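Local structure of Endonuclease/exonuclease/phosphatase (Beutenbergia cavernae DSM 12333, 4RUW) at residues V163-P167 / I219-H223; D193-H197 / V228-L232. The protein is of unknown specific function but belongs to the endonuclease/exonuclease/phosphatase family, with a DNase I-like domain, an Ig-like domain and a bound zinc ion. All coordinates share one frame; numbering follows the deposited sequence. Where two conformers were deposited one is given.

Contact 1. Residues V163-P167 / I219-H223; sequences VVPLP and IVLDH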
loop_
_atom_site.group_PDB
_atom_site.type_symbol
_atom_site.label_atom_id
_atom_site.label_comp_id
_atom_site.label_asym_id
_atom_site.label_seq_id
_atom_site.Cartn_x
_atom_site.Cartn_y
_atom_site.Cartn_z
ATOM N N VAL A 163 18.551 0.414 -2.786
ATOM C CA VAL A 163 17.954 -0.825 -2.314
ATOM C C VAL A 163 18.341 -1.065 -0.862
ATOM O O VAL A 163 19.530 -1.020 -0.509
ATOM C CB VAL A 163 18.389 -2.025 -3.167
ATOM C CG1 VAL A 163 17.854 -3.331 -2.570
ATOM C CG2 VAL A 163 17.903 -1.846 -4.601
ATOM N N VAL A 164 17.336 -1.303 -0.029
ATOM C CA VAL A 164 17.529 -1.580 1.390
ATOM C C VAL A 164 17.083 -3.013 1.671
ATOM O O VAL A 164 15.928 -3.358 1.452
ATOM C CB VAL A 164 16.721 -0.581 2.244
ATOM C CG1 VAL A 164 16.673 -0.998 3.702
ATOM C CG2 VAL A 164 17.304 0.819 2.106
ATOM N N PRO A 165 18.004 -3.859 2.145
ATOM C CA PRO A 165 17.635 -5.252 2.415
ATOM C C PRO A 165 16.661 -5.366 3.581
ATOM O O PRO A 165 16.757 -4.597 4.542
ATOM C CB PRO A 165 18.973 -5.897 2.782
ATOM C CG PRO A 165 19.819 -4.761 3.293
ATOM C CD PRO A 165 19.418 -3.578 2.465
ATOM N N LEU A 166 15.747 -6.326 3.506
ATOM C CA LEU A 166 14.784 -6.557 4.571
ATOM C C LEU A 166 15.003 -7.979 5.089
ATOM O O LEU A 166 15.115 -8.904 4.307
ATOM C CB LEU A 166 13.357 -6.357 4.041
ATOM C CG LEU A 166 13.058 -4.970 3.459
ATOM C CD1 LEU A 166 11.684 -4.943 2.810
ATOM C CD2 LEU A 166 13.161 -3.881 4.513
ATOM N N PRO A 167 15.053 -8.157 6.415
ATOM C CA PRO A 167 15.533 -9.386 7.056
ATOM C C PRO A 167 14.516 -10.525 7.059
ATOM O O PRO A 167 13.326 -10.266 7.023
ATOM C CB PRO A 167 15.756 -8.930 8.499
ATOM C CG PRO A 167 14.670 -7.938 8.718
ATOM C CD PRO A 167 14.600 -7.172 7.416
ATOM N N ILE A 219 11.364 -1.475 9.094
ATOM C CA ILE A 219 12.462 -0.903 8.319
ATOM C C ILE A 219 11.907 -0.080 7.151
ATOM O O ILE A 219 12.347 1.042 6.903
ATOM C CB ILE A 219 13.411 -1.992 7.822
ATOM C CG1 ILE A 219 14.147 -2.601 9.013
ATOM C CG2 ILE A 219 14.411 -1.431 6.821
ATOM C CD1 ILE A 219 14.768 -3.931 8.730
ATOM N N VAL A 220 10.916 -0.621 6.456
ATOM C CA VAL A 220 10.298 0.110 5.356
ATOM C C VAL A 220 9.756 1.458 5.838
ATOM O O VAL A 220 10.043 2.510 5.254
ATOM C CB VAL A 220 9.175 -0.715 4.719
ATOM C CG1 VAL A 220 8.348 0.130 3.772
ATOM C CG2 VAL A 220 9.765 -1.917 4.003
ATOM N N LEU A 221 8.997 1.440 6.928
ATOM C CA LEU A 221 8.376 2.668 7.411
ATOM C C LEU A 221 9.403 3.697 7.860
ATOM O O LEU A 221 9.214 4.896 7.685
ATOM C CB LEU A 221 7.384 2.368 8.532
ATOM C CG LEU A 221 6.133 1.593 8.108
ATOM C CD1 LEU A 221 5.286 1.254 9.328
ATOM C CD2 LEU A 221 5.325 2.389 7.092
ATOM N N ASP A 222 10.502 3.222 8.430
ATOM C CA ASP A 222 11.533 4.138 8.891
ATOM C C ASP A 222 12.254 4.815 7.721
ATOM O O ASP A 222 12.965 5.790 7.912
ATOM C CB ASP A 222 12.495 3.426 9.848
ATOM C CG ASP A 222 11.846 3.112 11.202
ATOM O OD1 ASP A 222 10.725 3.596 11.464
ATOM O OD2 ASP A 222 12.457 2.393 12.020
ATOM N N HIS A 223 12.047 4.296 6.511
ATOM C CA HIS A 223 12.602 4.894 5.294
ATOM C C HIS A 223 11.631 5.817 4.556
ATOM O O HIS A 223 11.996 6.413 3.543
ATOM C CB HIS A 223 13.121 3.813 4.342
ATOM C CG HIS A 223 14.433 3.241 4.759
ATOM N ND1 HIS A 223 14.549 2.288 5.750
ATOM C CD2 HIS A 223 15.691 3.499 4.337
ATOM C CE1 HIS A 223 15.824 1.991 5.922
ATOM N NE2 HIS A 223 16.538 2.710 5.077
#

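Contact 2. Residues D193-H197 / V228-L232; sequences DVVVH and VPSVL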
loop_
_atom_site.group_PDB
_atom_site.type_symbol
_atom_site.label_atom_id
_atom_site.label_comp_id
_atom_site.label_asym_id
_atom_site.label_seq_id
_atom_site.Cartn_x
_atom_site.Cartn_y
_atom_site.Cartn_z
ATOM N N ASP A 193 9.168 16.644 -7.386
ATOM C CA ASP A 193 9.722 15.368 -6.956
ATOM C C ASP A 193 8.723 14.562 -6.136
ATOM O O ASP A 193 8.112 15.078 -5.196
ATOM C CB ASP A 193 10.987 15.580 -6.121
ATOM C CG ASP A 193 12.168 16.076 -6.937
ATOM O OD1 ASP A 193 12.053 16.224 -8.170
ATOM O OD2 ASP A 193 13.232 16.301 -6.325
ATOM N N VAL A 194 8.593 13.286 -6.477
ATOM C CA VAL A 194 7.784 12.353 -5.697
ATOM C C VAL A 194 8.683 11.168 -5.372
ATOM O O VAL A 194 9.260 10.576 -6.280
ATOM C CB VAL A 194 6.537 11.881 -6.486
ATOM C CG1 VAL A 194 5.771 10.839 -5.680
ATOM C CG2 VAL A 194 5.647 13.067 -6.839
ATOM N N VAL A 195 8.817 10.831 -4.090
ATOM C CA VAL A 195 9.618 9.681 -3.711
ATOM C C VAL A 195 8.773 8.415 -3.810
ATOM O O VAL A 195 7.694 8.340 -3.227
ATOM C CB VAL A 195 10.182 9.834 -2.288
ATOM C CG1 VAL A 195 11.068 8.650 -1.939
ATOM C CG2 VAL A 195 10.963 11.146 -2.165
ATOM N N VAL A 196 9.254 7.440 -4.578
ATOM C CA VAL A 196 8.559 6.176 -4.770
ATOM C C VAL A 196 9.279 5.065 -4.029
ATOM O O VAL A 196 10.460 4.798 -4.291
ATOM C CB VAL A 196 8.472 5.844 -6.279
ATOM C CG1 VAL A 196 7.779 4.503 -6.507
ATOM C CG2 VAL A 196 7.770 6.958 -7.041
ATOM N N HIS A 197 8.568 4.436 -3.096
ATOM C CA HIS A 197 9.074 3.292 -2.359
ATOM C C HIS A 197 8.338 2.050 -2.840
ATOM O O HIS A 197 7.107 1.991 -2.781
ATOM C CB HIS A 197 8.822 3.466 -0.860
ATOM C CG HIS A 197 9.423 4.702 -0.271
ATOM N ND1 HIS A 197 10.766 4.804 0.053
ATOM C CD2 HIS A 197 8.868 5.886 0.078
ATOM C CE1 HIS A 197 11.000 5.993 0.571
ATOM N NE2 HIS A 197 9.861 6.670 0.605
ATOM N N VAL A 228 7.621 14.896 2.783
ATOM C CA VAL A 228 7.743 15.157 1.350
ATOM C C VAL A 228 6.794 14.238 0.603
ATOM O O VAL A 228 6.484 13.155 1.090
ATOM C CB VAL A 228 9.200 14.970 0.838
ATOM C CG1 VAL A 228 10.160 15.857 1.626
ATOM C CG2 VAL A 228 9.630 13.500 0.888
ATOM N N PRO A 229 6.312 14.665 -0.576
ATOM C CA PRO A 229 5.382 13.804 -1.320
ATOM C C PRO A 229 6.002 12.437 -1.622
ATOM O O PRO A 229 7.035 12.367 -2.293
ATOM C CB PRO A 229 5.137 14.595 -2.606
ATOM C CG PRO A 229 5.316 16.030 -2.175
ATOM C CD PRO A 229 6.465 15.987 -1.208
ATOM N N SER A 230 5.378 11.375 -1.119
ATOM C CA SER A 230 5.896 10.028 -1.296
ATOM C C SER A 230 4.755 9.036 -1.431
ATOM O O SER A 230 3.655 9.256 -0.916
ATOM C CB SER A 230 6.756 9.601 -0.103
ATOM O OG SER A 230 7.698 10.583 0.280
ATOM N N VAL A 231 5.042 7.931 -2.108
ATOM C CA VAL A 231 4.140 6.793 -2.133
ATOM C C VAL A 231 4.906 5.539 -1.737
ATOM O O VAL A 231 6.113 5.443 -1.963
ATOM C CB VAL A 231 3.449 6.600 -3.506
ATOM C CG1 VAL A 231 2.565 7.792 -3.823
ATOM C CG2 VAL A 231 4.460 6.369 -4.614
ATOM N N LEU A 232 4.197 4.602 -1.117
ATOM C CA LEU A 232 4.731 3.294 -0.758
ATOM C C LEU A 232 3.802 2.282 -1.393
ATOM O O LEU A 232 2.602 2.291 -1.132
ATOM C CB LEU A 232 4.767 3.119 0.761
ATOM C CG LEU A 232 5.005 1.695 1.270
ATOM C CD1 LEU A 232 6.353 1.149 0.811
ATOM C CD2 LEU A 232 4.884 1.639 2.785
HETATM O O HOH W 1 9.025 14.293 -2.716
HETATM O O HOH W 2 9.807 9.284 1.566
#

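Contact 1. Residues V163-P167 / I219-H223
Ile219, near the end of helix 207-222, meets three side chains of residues 163-167 in turn. Its CB lies 3.8 Å from Leu166 CD2, and its CG2 comes still nearer to that methyl, 3.6 Å from Leu166 CD2, the two side chains running antiparallel past one another. The same CG2 also reaches Val164, 3.9 Å from its CG1. With chi1 at -68° CG2 stands anti to the backbone N, while the CG1 branch, beside the backbone N, brings CD1 to the proline ring, 3.5 Å from Pro167 CD, the two side chains meeting end on. Leu166 CD2 lies mainly on Ile219, and Leu166 CD1 rests 3.8 Å from Val220 CG2, the valine side chain roughly perpendicular to that of the leucine. At the other end both methyls of Val164 come obliquely at the His223 ring from the same side, CG2 3.6 Å from His223 NE2 and CG1 near CE1. That ring is steadied from its own helix. His223 ND1 donates to Ile219 O over 2.8 Å in a nearly straight bond (170°), in the plane of the imidazole but 38° out of the carbonyl plane, which ties the ring to the last turn. Leu181, on the adjoining strand, also touches His223, and Gln216, farther back on the helix, bonds to Pro167 O. The whole is largely apolar helix-on-sheet packing: the helix of a beta-alpha-beta unit lying against an outermost strand of one sheet of the DNase I-like sandwich.

Contact 2. Residues D193-H197 / V228-L232
Pro229 O is gripped twice: Val195 N donates to it from 3.0 Å, and a water 2.8 Å from Pro229 O donates as well, its other hydrogen going to Asp193 O. Just before strand 230-233 begins, this water thus bridges the two carbonyls. The parallel ladder then continues from Val231 N to Val195 O (2.9 Å) and from His197 N to Val231 O (2.9 Å), the strands running only 16° apart. Ser230 OG donates to Val228 O and receives a bond from a second water, 2.8 Å from Ser230 OG. That water lies 2.8 Å from His197 NE2, in the ring plane, and so links the two side chains on one face of the sheet. His197 chi1 of -58° sets CG beside the backbone N, bringing the ring's edge near Val231 O and Ser230 CB. Thr183 OG1 bonds His197 ND1, so both ring nitrogens are engaged and the imidazole's rotation is fixed. On the opposite face Val196 and Val231 stand abreast, CG2 of Val196 being 4.1 Å from CG2 of Val231, and meet Val91, Val93 and Leu328 of the facing sheet. Two neighbouring parallel strands, 192-200 and 230-233, joined through helix 207-222, form a beta-alpha-beta crossover within the two-sheet sandwich of the DNase I-like fold.

Overall arrangement
Contacts 1 and 2 have centres about 15 Å apart and both reach the same mixed sheet. Their segments alternate along the chain: 163-167, 193-197, 219-223, 228-232. Strand 192-200, helix 207-222 and strand 230-233 follow one another; contact 2 pairs the two strands, whereas contact 1 sets the end of the intervening helix on the sheet's outermost strand, 157-166. The two meet where Val220 CG1 packs on Leu232 CD1, 3.7 Å away, and where His223 O approaches the His197 ring. The helix thus packs on the face carrying His197 and Leu232, while Val196 and Val231 face the other sheet of the sandwich. None of the four zinc ligands belongs to either contact.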